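Local structure of ferric enterobactin receptor PIRA (Pseudomonas aeruginosa, 5FP2) at residues A[171-177]-A[707-713]; A[411-417]-A[435-441]; A[501-505]-A[557-561]. The protein probably takes up ferric enterobactin and related iron-siderophore complexes across the outer membrane as a TonB-dependent receptor. One frame throughout, in Å; residues are numbered along the deposited sequence.

Contact 1: residues A[171-177]-A[707-713]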
loop_
_atom_site.group_PDB
_atom_site.type_symbol
_atom_site.label_atom_id
_atom_site.label_comp_id
_atom_site.label_asym_id
_atom_site.label_seq_id
_atom_site.Cartn_x
_atom_site.Cartn_y
_atom_site.Cartn_z
ATOM N N VAL A 171 8.518 -8.333 -19.783
ATOM C CA VAL A 171 9.876 -8.564 -19.338
ATOM C C VAL A 171 10.589 -7.257 -19.013
ATOM O O VAL A 171 10.535 -6.287 -19.773
ATOM C CB VAL A 171 10.696 -9.337 -20.366
ATOM C CG1 VAL A 171 11.889 -9.973 -19.671
ATOM C CG2 VAL A 171 9.829 -10.386 -21.037
ATOM N N PHE A 172 11.291 -7.259 -17.888
ATOM C CA PHE A 172 12.014 -6.081 -17.441
ATOM C C PHE A 172 13.389 -6.490 -16.959
ATOM O O PHE A 172 13.544 -7.518 -16.290
ATOM C CB PHE A 172 11.265 -5.411 -16.296
ATOM C CG PHE A 172 12.009 -4.267 -15.676
ATOM C CD1 PHE A 172 12.955 -4.490 -14.693
ATOM C CD2 PHE A 172 11.752 -2.975 -16.072
ATOM C CE1 PHE A 172 13.621 -3.438 -14.099
ATOM C CE2 PHE A 172 12.429 -1.905 -15.500
ATOM C CZ PHE A 172 13.353 -2.133 -14.495
ATOM N N THR A 173 14.374 -5.648 -17.244
ATOM C CA THR A 173 15.734 -5.936 -16.849
ATOM C C THR A 173 16.465 -4.626 -16.567
ATOM O O THR A 173 16.423 -3.677 -17.351
ATOM C CB THR A 173 16.457 -6.762 -17.926
ATOM O OG1 THR A 173 17.860 -6.773 -17.662
ATOM C CG2 THR A 173 16.207 -6.184 -19.304
ATOM N N ASN A 174 17.060 -4.557 -15.387
ATOM C CA ASN A 174 17.795 -3.401 -14.957
ATOM C C ASN A 174 19.245 -3.787 -14.778
ATOM O O ASN A 174 19.560 -4.628 -13.947
ATOM C CB ASN A 174 17.218 -2.927 -13.630
ATOM C CG ASN A 174 18.080 -1.895 -12.956
ATOM O OD1 ASN A 174 18.094 -0.743 -13.359
ATOM N ND2 ASN A 174 18.806 -2.304 -11.927
ATOM N N ILE A 175 20.133 -3.138 -15.522
ATOM C CA ILE A 175 21.568 -3.402 -15.411
ATOM C C ILE A 175 22.331 -2.190 -14.859
ATOM O O ILE A 175 22.481 -1.171 -15.541
ATOM C CB ILE A 175 22.156 -3.800 -16.778
ATOM C CG1 ILE A 175 21.478 -5.076 -17.305
ATOM C CG2 ILE A 175 23.659 -3.999 -16.667
ATOM C CD1 ILE A 175 21.144 -5.027 -18.779
ATOM N N PRO A 176 22.820 -2.298 -13.613
ATOM C CA PRO A 176 23.732 -1.322 -13.027
ATOM C C PRO A 176 24.958 -1.119 -13.888
ATOM O O PRO A 176 25.523 -2.081 -14.378
ATOM C CB PRO A 176 24.151 -1.981 -11.716
ATOM C CG PRO A 176 23.021 -2.877 -11.356
ATOM C CD PRO A 176 22.435 -3.348 -12.654
ATOM N N GLU A 177 25.422 0.119 -13.987
ATOM C CA GLU A 177 26.661 0.422 -14.701
ATOM C C GLU A 177 27.896 -0.066 -13.971
ATOM O O GLU A 177 28.884 -0.435 -14.594
ATOM C CB GLU A 177 26.785 1.915 -14.920
ATOM C CG GLU A 177 27.976 2.301 -15.771
ATOM C CD GLU A 177 28.107 3.804 -15.921
ATOM O OE1 GLU A 177 27.328 4.397 -16.713
ATOM O OE2 GLU A 177 28.954 4.395 -15.216
ATOM N N ARG A 707 24.286 4.743 -11.130
ATOM C CA ARG A 707 23.585 4.794 -12.404
ATOM C C ARG A 707 23.296 3.401 -12.913
ATOM O O ARG A 707 24.115 2.490 -12.750
ATOM C CB ARG A 707 24.434 5.515 -13.444
ATOM C CG ARG A 707 23.862 5.474 -14.853
ATOM C CD ARG A 707 24.914 5.837 -15.892
ATOM N NE ARG A 707 25.244 7.270 -15.824
ATOM C CZ ARG A 707 26.460 7.765 -15.621
ATOM N NH1 ARG A 707 27.528 6.988 -15.513
ATOM N NH2 ARG A 707 26.598 9.049 -15.498
ATOM N N ALA A 708 22.153 3.253 -13.579
ATOM C CA ALA A 708 21.699 1.944 -14.054
ATOM C C ALA A 708 20.725 2.052 -15.231
ATOM O O ALA A 708 19.794 2.859 -15.234
ATOM C CB ALA A 708 21.083 1.145 -12.916
ATOM N N TYR A 709 20.954 1.197 -16.221
ATOM C CA TYR A 709 20.189 1.192 -17.457
ATOM C C TYR A 709 19.143 0.110 -17.340
ATOM O O TYR A 709 19.427 -0.962 -16.799
ATOM C CB TYR A 709 21.121 0.895 -18.627
ATOM C CG TYR A 709 22.362 1.783 -18.642
ATOM C CD1 TYR A 709 23.443 1.518 -17.811
ATOM C CD2 TYR A 709 22.447 2.889 -19.475
ATOM C CE1 TYR A 709 24.589 2.289 -17.835
ATOM C CE2 TYR A 709 23.581 3.687 -19.476
ATOM C CZ TYR A 709 24.655 3.383 -18.661
ATOM O OH TYR A 709 25.767 4.221 -18.646
ATOM N N TYR A 710 17.920 0.412 -17.759
ATOM C CA TYR A 710 16.853 -0.587 -17.746
ATOM C C TYR A 710 16.017 -0.559 -19.021
ATOM O O TYR A 710 15.889 0.466 -19.681
ATOM C CB TYR A 710 15.947 -0.397 -16.527
ATOM C CG TYR A 710 15.051 0.825 -16.607
ATOM C CD1 TYR A 710 13.948 0.842 -17.450
ATOM C CD2 TYR A 710 15.288 1.945 -15.822
ATOM C CE1 TYR A 710 13.121 1.943 -17.535
ATOM C CE2 TYR A 710 14.449 3.040 -15.880
ATOM C CZ TYR A 710 13.350 3.027 -16.731
ATOM O OH TYR A 710 12.510 4.133 -16.835
ATOM N N VAL A 711 15.390 -1.683 -19.327
ATOM C CA VAL A 711 14.529 -1.760 -20.501
ATOM C C VAL A 711 13.430 -2.834 -20.326
ATOM O O VAL A 711 13.611 -3.847 -19.637
ATOM C CB VAL A 711 15.372 -1.958 -21.795
ATOM C CG1 VAL A 711 16.419 -3.043 -21.612
ATOM C CG2 VAL A 711 14.494 -2.264 -23.001
ATOM N N SER A 712 12.242 -2.507 -20.823
ATOM C CA SER A 712 11.046 -3.311 -20.606
ATOM C C SER A 712 10.312 -3.471 -21.912
ATOM O O SER A 712 10.235 -2.547 -22.716
ATOM C CB SER A 712 10.104 -2.614 -19.628
ATOM O OG SER A 712 8.964 -3.404 -19.334
ATOM N N MET A 713 9.686 -4.626 -22.066
ATOM C CA MET A 713 8.797 -4.889 -23.191
ATOM C C MET A 713 7.514 -5.462 -22.643
ATOM O O MET A 713 7.552 -6.292 -21.737
ATOM C CB MET A 713 9.448 -5.891 -24.127
ATOM C CG MET A 713 8.817 -5.943 -25.504
ATOM S SD MET A 713 9.716 -7.086 -26.571
ATOM C CE MET A 713 8.489 -8.387 -26.850
#
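Six backbone hydrogen bonds form the ladder between the antiparallel strands 171-176 and 708-713, three reciprocal pairs joining Val171 to Met713 (Val171 N to Met713 O, 3.0 Å), Thr173 to Val711 (Val711 N to Thr173 O, 3.0 Å) and Ile175 to Tyr709 (Ile175 N to Tyr709 O, 2.6 Å). Past the strand end, Glu177 N still reaches Arg707 O at 3.0 Å. The side-chain polar contacts gather there: Glu177 OE1 accepts from Tyr709 OH at a very short 2.5 Å and makes a salt bridge to Arg707 NH1 at 2.9 Å, while Arg707 NH2 holds Leu683 O. Packing is aromatic on the face of Phe172, Asn174 and Tyr710, where Phe172 CE2 lies 3.7 Å from Tyr710 CD1 in near-parallel rings that barely overlap; both side chains touch Pro52 of the plug domain. Thr173, Ile175, Tyr709 and Val711 occupy the other, more exposed face. Pairing of the first barrel strand with the last is the closure seam of the 22-stranded TonB-dependent receptor barrel.

Contact 2: residues A[411-417]-A[435-441]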
loop_
_atom_site.group_PDB
_atom_site.type_symbol
_atom_site.label_atom_id
_atom_site.label_comp_id
_atom_site.label_asym_id
_atom_site.label_seq_id
_atom_site.Cartn_x
_atom_site.Cartn_y
_atom_site.Cartn_z
ATOM N N ALA A 411 -3.444 -15.773 18.897
ATOM C CA ALA A 411 -4.052 -14.488 19.211
ATOM C C ALA A 411 -5.317 -14.376 18.365
ATOM O O ALA A 411 -5.325 -14.764 17.197
ATOM C CB ALA A 411 -3.091 -13.352 18.892
ATOM N N GLU A 412 -6.394 -13.878 18.966
ATOM C CA GLU A 412 -7.634 -13.632 18.238
ATOM C C GLU A 412 -7.903 -12.130 18.250
ATOM O O GLU A 412 -7.508 -11.437 19.188
ATOM C CB GLU A 412 -8.803 -14.388 18.888
ATOM C CG GLU A 412 -8.579 -15.897 19.007
ATOM C CD GLU A 412 -9.863 -16.731 19.026
ATOM O OE1 GLU A 412 -10.831 -16.371 19.733
ATOM O OE2 GLU A 412 -9.894 -17.790 18.366
ATOM N N ILE A 413 -8.549 -11.623 17.202
ATOM C CA ILE A 413 -8.929 -10.211 17.135
ATOM C C ILE A 413 -10.391 -10.105 16.726
ATOM O O ILE A 413 -10.802 -10.707 15.739
ATOM C CB ILE A 413 -8.081 -9.442 16.098
ATOM C CG1 ILE A 413 -6.611 -9.371 16.535
ATOM C CG2 ILE A 413 -8.632 -8.037 15.877
ATOM C CD1 ILE A 413 -5.761 -10.526 16.023
ATOM N N ARG A 414 -11.185 -9.383 17.509
ATOM C CA ARG A 414 -12.546 -9.044 17.112
ATOM C C ARG A 414 -12.637 -7.541 16.905
ATOM O O ARG A 414 -12.011 -6.774 17.639
ATOM C CB ARG A 414 -13.536 -9.480 18.198
ATOM C CG ARG A 414 -13.742 -10.981 18.245
ATOM C CD ARG A 414 -14.550 -11.453 19.451
ATOM N NE ARG A 414 -14.577 -12.921 19.523
ATOM C CZ ARG A 414 -13.705 -13.648 20.219
ATOM N NH1 ARG A 414 -12.758 -13.046 20.939
ATOM N NH2 ARG A 414 -13.797 -14.969 20.232
ATOM N N ALA A 415 -13.430 -7.103 15.933
ATOM C CA ALA A 415 -13.702 -5.672 15.816
ATOM C C ALA A 415 -15.065 -5.362 15.208
ATOM O O ALA A 415 -15.616 -6.152 14.426
ATOM C CB ALA A 415 -12.590 -4.973 15.037
ATOM N N LEU A 416 -15.633 -4.248 15.662
ATOM C CA LEU A 416 -16.684 -3.547 14.941
ATOM C C LEU A 416 -16.158 -2.193 14.551
ATOM O O LEU A 416 -15.433 -1.578 15.326
ATOM C CB LEU A 416 -17.887 -3.280 15.838
ATOM C CG LEU A 416 -18.816 -4.411 16.191
ATOM C CD1 LEU A 416 -18.034 -5.489 16.921
ATOM C CD2 LEU A 416 -19.926 -3.819 17.046
ATOM N N TYR A 417 -16.725 -1.637 13.488
ATOM C CA TYR A 417 -16.574 -0.214 13.212
ATOM C C TYR A 417 -17.806 0.375 12.528
ATOM O O TYR A 417 -18.581 -0.330 11.885
ATOM C CB TYR A 417 -15.306 0.041 12.391
ATOM C CG TYR A 417 -15.325 -0.570 11.020
ATOM C CD1 TYR A 417 -16.051 0.009 9.992
ATOM C CD2 TYR A 417 -14.671 -1.781 10.766
ATOM C CE1 TYR A 417 -16.117 -0.596 8.745
ATOM C CE2 TYR A 417 -14.757 -2.412 9.532
ATOM C CZ TYR A 417 -15.470 -1.804 8.518
ATOM O OH TYR A 417 -15.534 -2.376 7.269
ATOM N N ARG A 435 -14.305 2.783 15.977
ATOM C CA ARG A 435 -13.919 1.397 15.769
ATOM C C ARG A 435 -13.507 0.758 17.078
ATOM O O ARG A 435 -12.504 1.178 17.688
ATOM C CB ARG A 435 -12.760 1.285 14.781
ATOM C CG ARG A 435 -12.293 -0.154 14.555
ATOM C CD ARG A 435 -11.082 -0.243 13.643
ATOM N NE ARG A 435 -10.498 -1.582 13.592
ATOM C CZ ARG A 435 -10.654 -2.444 12.588
ATOM N NH1 ARG A 435 -11.393 -2.129 11.532
ATOM N NH2 ARG A 435 -10.068 -3.633 12.634
ATOM N N LEU A 436 -14.179 -0.339 17.430
ATOM C CA LEU A 436 -13.791 -1.147 18.583
ATOM C C LEU A 436 -12.940 -2.331 18.169
ATOM O O LEU A 436 -13.367 -3.153 17.379
ATOM C CB LEU A 436 -15.025 -1.653 19.323
ATOM C CG LEU A 436 -14.710 -2.571 20.500
ATOM C CD1 LEU A 436 -13.703 -1.923 21.443
ATOM C CD2 LEU A 436 -16.000 -2.900 21.230
ATOM N N ASP A 437 -11.718 -2.398 18.682
ATOM C CA ASP A 437 -10.832 -3.522 18.399
ATOM C C ASP A 437 -10.584 -4.273 19.696
ATOM O O ASP A 437 -9.966 -3.735 20.612
ATOM C CB ASP A 437 -9.497 -3.036 17.815
ATOM C CG ASP A 437 -9.461 -3.094 16.290
ATOM O OD1 ASP A 437 -9.444 -4.220 15.731
ATOM O OD2 ASP A 437 -9.443 -2.014 15.652
ATOM N N ASP A 438 -11.079 -5.503 19.789
ATOM C CA ASP A 438 -10.831 -6.307 20.976
ATOM C C ASP A 438 -9.760 -7.341 20.711
ATOM O O ASP A 438 -9.881 -8.155 19.797
ATOM C CB ASP A 438 -12.103 -6.993 21.467
ATOM C CG ASP A 438 -11.872 -7.790 22.732
ATOM O OD1 ASP A 438 -11.061 -7.345 23.573
ATOM O OD2 ASP A 438 -12.491 -8.863 22.882
ATOM N N HIS A 439 -8.741 -7.347 21.557
ATOM C CA HIS A 439 -7.577 -8.191 21.342
ATOM C C HIS A 439 -7.459 -9.224 22.454
ATOM O O HIS A 439 -7.702 -8.924 23.617
ATOM C CB HIS A 439 -6.324 -7.320 21.297
ATOM C CG HIS A 439 -5.145 -7.992 20.670
ATOM N ND1 HIS A 439 -4.430 -8.981 21.308
ATOM C CD2 HIS A 439 -4.537 -7.796 19.478
ATOM C CE1 HIS A 439 -3.447 -9.386 20.524
ATOM N NE2 HIS A 439 -3.492 -8.685 19.406
ATOM N N SER A 440 -7.071 -10.440 22.101
ATOM C CA SER A 440 -7.095 -11.539 23.053
ATOM C C SER A 440 -6.075 -11.333 24.169
ATOM O O SER A 440 -6.354 -11.625 25.326
ATOM C CB SER A 440 -6.828 -12.858 22.336
ATOM O OG SER A 440 -5.570 -12.829 21.692
ATOM N N ASP A 441 -4.889 -10.849 23.818
ATOM C CA ASP A 441 -3.859 -10.542 24.806
ATOM C C ASP A 441 -4.087 -9.205 25.514
ATOM O O ASP A 441 -3.751 -9.075 26.688
ATOM C CB ASP A 441 -2.477 -10.525 24.154
ATOM C CG ASP A 441 -2.085 -11.869 23.565
ATOM O OD1 ASP A 441 -2.720 -12.302 22.571
ATOM O OD2 ASP A 441 -1.100 -12.463 24.061
#
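The strongest polar link on this ladder lies within segment 435-441: Arg435 NE donates to Asp437 OD2 at a very short 2.4 Å and Arg435 NH2 to Asp437 OD1 at 3.2 Å, a two-pronged salt bridge between residues two apart, whose side chains therefore share a face. Arg435 NH1 has a second acidic partner in Glu374 of the adjoining strand 367-381. Across the segments, reciprocal backbone hydrogen bonds hold the hydrogen-bonded pairs, with Asp438 N to Arg414 O and Leu436 N to Leu416 O both 2.7 Å. At the far end the ladder changes character: Ser440 N still gives to Glu412 O (3.1 Å), but Glu412 N is met by the side-chain oxygen Ser440 OG at 3.0 Å. That hydroxyl in turn donates to Asp441 OD1 as the chain leaves strand 428-439.

Packing follows the alternation of the strands. On the face of Ile413, Ala415 and Tyr417, Ala415 CB sits over the Arg435 guanidinium, 3.7 Å from Arg435 NH2, and Tyr417 CD2 comes within 3.4 Å of Arg435 NH1; Tyr417 OH bonds to Glu356. Tyr417 also touches Arg144, whose backbone O takes a weak hydrogen bond from Arg435 NH1. Ile413 CG1 approaches His439 CD2 at 3.9 Å. Leu416 and Leu436 lie on the reverse face with Arg414 and Asp438, Leu436 also touching Trp446. With strand axes 4.6 Å apart and 176° between their directions, this is a regular antiparallel beta hairpin, the repeating unit of the outer-membrane barrel.

Contact 3: residues A[501-505]-A[557-561]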
loop_
_atom_site.group_PDB
_atom_site.type_symbol
_atom_site.label_atom_id
_atom_site.label_comp_id
_atom_site.label_asym_id
_atom_site.label_seq_id
_atom_site.Cartn_x
_atom_site.Cartn_y
_atom_site.Cartn_z
ATOM N N TYR A 501 20.437 -11.530 21.699
ATOM C CA TYR A 501 19.040 -11.841 21.405
ATOM C C TYR A 501 18.113 -10.707 21.859
ATOM O O TYR A 501 18.516 -9.838 22.632
ATOM C CB TYR A 501 18.619 -13.143 22.101
ATOM C CG TYR A 501 19.698 -14.204 22.198
ATOM C CD1 TYR A 501 20.088 -14.939 21.083
ATOM C CD2 TYR A 501 20.240 -14.556 23.431
ATOM C CE1 TYR A 501 21.034 -15.946 21.182
ATOM C CE2 TYR A 501 21.179 -15.567 23.543
ATOM C CZ TYR A 501 21.578 -16.256 22.417
ATOM O OH TYR A 501 22.519 -17.255 22.531
ATOM N N LEU A 502 16.873 -10.721 21.373
ATOM C CA LEU A 502 15.798 -9.944 21.999
ATOM C C LEU A 502 14.523 -10.737 22.321
ATOM O O LEU A 502 13.987 -11.484 21.505
ATOM C CB LEU A 502 15.443 -8.687 21.195
ATOM C CG LEU A 502 15.367 -8.782 19.670
ATOM C CD1 LEU A 502 14.142 -9.572 19.237
ATOM C CD2 LEU A 502 15.318 -7.390 19.066
ATOM N N VAL A 503 13.970 -10.403 23.475
ATOM C CA VAL A 503 12.964 -11.186 24.152
ATOM C C VAL A 503 11.618 -10.489 24.031
ATOM O O VAL A 503 11.533 -9.267 24.109
ATOM C CB VAL A 503 13.331 -11.272 25.641
ATOM C CG1 VAL A 503 12.266 -12.007 26.431
ATOM C CG2 VAL A 503 14.686 -11.940 25.802
ATOM N N GLY A 504 10.556 -11.274 23.899
ATOM C CA GLY A 504 9.209 -10.743 24.036
ATOM C C GLY A 504 8.986 -10.171 25.420
ATOM O O GLY A 504 9.858 -10.239 26.289
ATOM N N ASN A 505 7.796 -9.622 25.623
ATOM C CA ASN A 505 7.498 -8.856 26.819
ATOM C C ASN A 505 5.995 -8.891 27.067
ATOM O O ASN A 505 5.221 -8.322 26.301
ATOM C CB ASN A 505 7.979 -7.424 26.625
ATOM C CG ASN A 505 7.868 -6.595 27.884
ATOM O OD1 ASN A 505 7.061 -6.881 28.770
ATOM N ND2 ASN A 505 8.672 -5.539 27.956
ATOM N N ASN A 557 24.350 -10.186 25.783
ATOM C CA ASN A 557 23.249 -9.427 26.357
ATOM C C ASN A 557 21.898 -9.928 25.872
ATOM O O ASN A 557 21.771 -10.452 24.763
ATOM C CB ASN A 557 23.389 -7.938 26.035
ATOM C CG ASN A 557 23.908 -7.134 27.212
ATOM O OD1 ASN A 557 23.628 -7.449 28.369
ATOM N ND2 ASN A 557 24.652 -6.073 26.922
ATOM N N ILE A 558 20.890 -9.765 26.719
ATOM C CA ILE A 558 19.522 -10.100 26.352
ATOM C C ILE A 558 18.652 -8.854 26.442
ATOM O O ILE A 558 18.445 -8.306 27.524
ATOM C CB ILE A 558 18.946 -11.204 27.262
ATOM C CG1 ILE A 558 19.786 -12.476 27.137
ATOM C CG2 ILE A 558 17.501 -11.494 26.892
ATOM C CD1 ILE A 558 19.392 -13.556 28.113
ATOM N N LEU A 559 18.166 -8.402 25.291
ATOM C CA LEU A 559 17.372 -7.187 25.217
ATOM C C LEU A 559 15.903 -7.545 25.154
ATOM O O LEU A 559 15.557 -8.670 24.817
ATOM C CB LEU A 559 17.756 -6.384 23.977
ATOM C CG LEU A 559 19.259 -6.259 23.719
ATOM C CD1 LEU A 559 19.502 -5.387 22.495
ATOM C CD2 LEU A 559 19.971 -5.704 24.944
ATOM N N GLN A 560 15.046 -6.577 25.463
ATOM C CA GLN A 560 13.621 -6.820 25.589
ATOM C C GLN A 560 12.821 -5.756 24.859
ATOM O O GLN A 560 13.135 -4.573 24.934
ATOM C CB GLN A 560 13.217 -6.841 27.061
ATOM C CG GLN A 560 11.715 -6.816 27.277
ATOM C CD GLN A 560 11.339 -6.953 28.736
ATOM O OE1 GLN A 560 11.821 -6.204 29.583
ATOM N NE2 GLN A 560 10.488 -7.930 29.040
ATOM N N TRP A 561 11.744 -6.175 24.208
ATOM C CA TRP A 561 10.842 -5.234 23.564
ATOM C C TRP A 561 10.214 -4.327 24.609
ATOM O O TRP A 561 9.756 -4.788 25.660
ATOM C CB TRP A 561 9.740 -5.958 22.796
ATOM C CG TRP A 561 10.233 -6.721 21.612
ATOM C CD1 TRP A 561 10.421 -8.071 21.532
ATOM C CD2 TRP A 561 10.537 -6.197 20.314
ATOM N NE1 TRP A 561 10.856 -8.415 20.277
ATOM C CE2 TRP A 561 10.955 -7.279 19.515
ATOM C CE3 TRP A 561 10.506 -4.916 19.754
ATOM C CZ2 TRP A 561 11.334 -7.123 18.186
ATOM C CZ3 TRP A 561 10.911 -4.756 18.442
ATOM C CH2 TRP A 561 11.295 -5.861 17.664
#
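Trp561, Val503 and Tyr501 lose the most surface here, and the backbone of each also takes part in the short parallel ladder. Trp561 comes first. Its N donates to Val503 O at 3.1 Å and its O accepts from Asn505 ND2 at 2.6 Å, so a side-chain amide carries the pairing on past the last strand residues. The indole lies alongside segment 501-505: Leu502 CD1 lies 3.6 Å from Trp561 NE1 and 3.9 Å from Trp561 CZ2, while Gly504 CA meets the ring edge, 3.9 Å from Trp561 CD1.

Val503 sits at the middle, its N bonded to Leu559 O at 2.7 Å. Both its backbone bonds thus reach the residues flanking Gln560, its partner across the bridge, as parallel pairing requires. Its side chain lies on the same face of the sheet as that of Gln560. Tyr501 opens the ladder, accepting from Leu559 N through Tyr501 O at 3.0 Å; its ring edge faces Ile558, with Tyr501 CD2 4.3 Å from Ile558 CG1. On the face opposite Val503, Leu502 pairs with Leu559, CB to CB 4.3 Å.

Among its neighbours the pair forms the centre of a small four-stranded mixed sheet, separate from the barrel wall. Strand 483-484 adds to one side, through a backbone bond between Leu484 and Leu502, and strand 542-543 borders 559-563 on the other. Trp561 also touches the loop residues Gln477 and Leu508, and Leu502 and Leu559 reach Ala544 and Pro545.

In the fold
Following the plug domain, the chain enters the barrel at strand 166-176, whose partner in contact 1 comes only with the final strand 708-716; this longest loop encloses both other contacts. Contact 2 closes first within it, a local hairpin of strands 408-423 and 428-439. The chain then runs on to contact 3, which opens at 501-505 and closes at 557-561 after the barrel strands 511-524 and 527-538, so contacts 2 and 3 follow in series without crossing. Contacts 1 and 2 belong to the same barrel sheet on opposite sides of the chain's centre, 45 Å apart between centres. Contact 3 joins the connection between barrel strands 460-471 and 511-524 to the one between 527-538 and 567-581, its nearest atoms about 8 Å from contact 2.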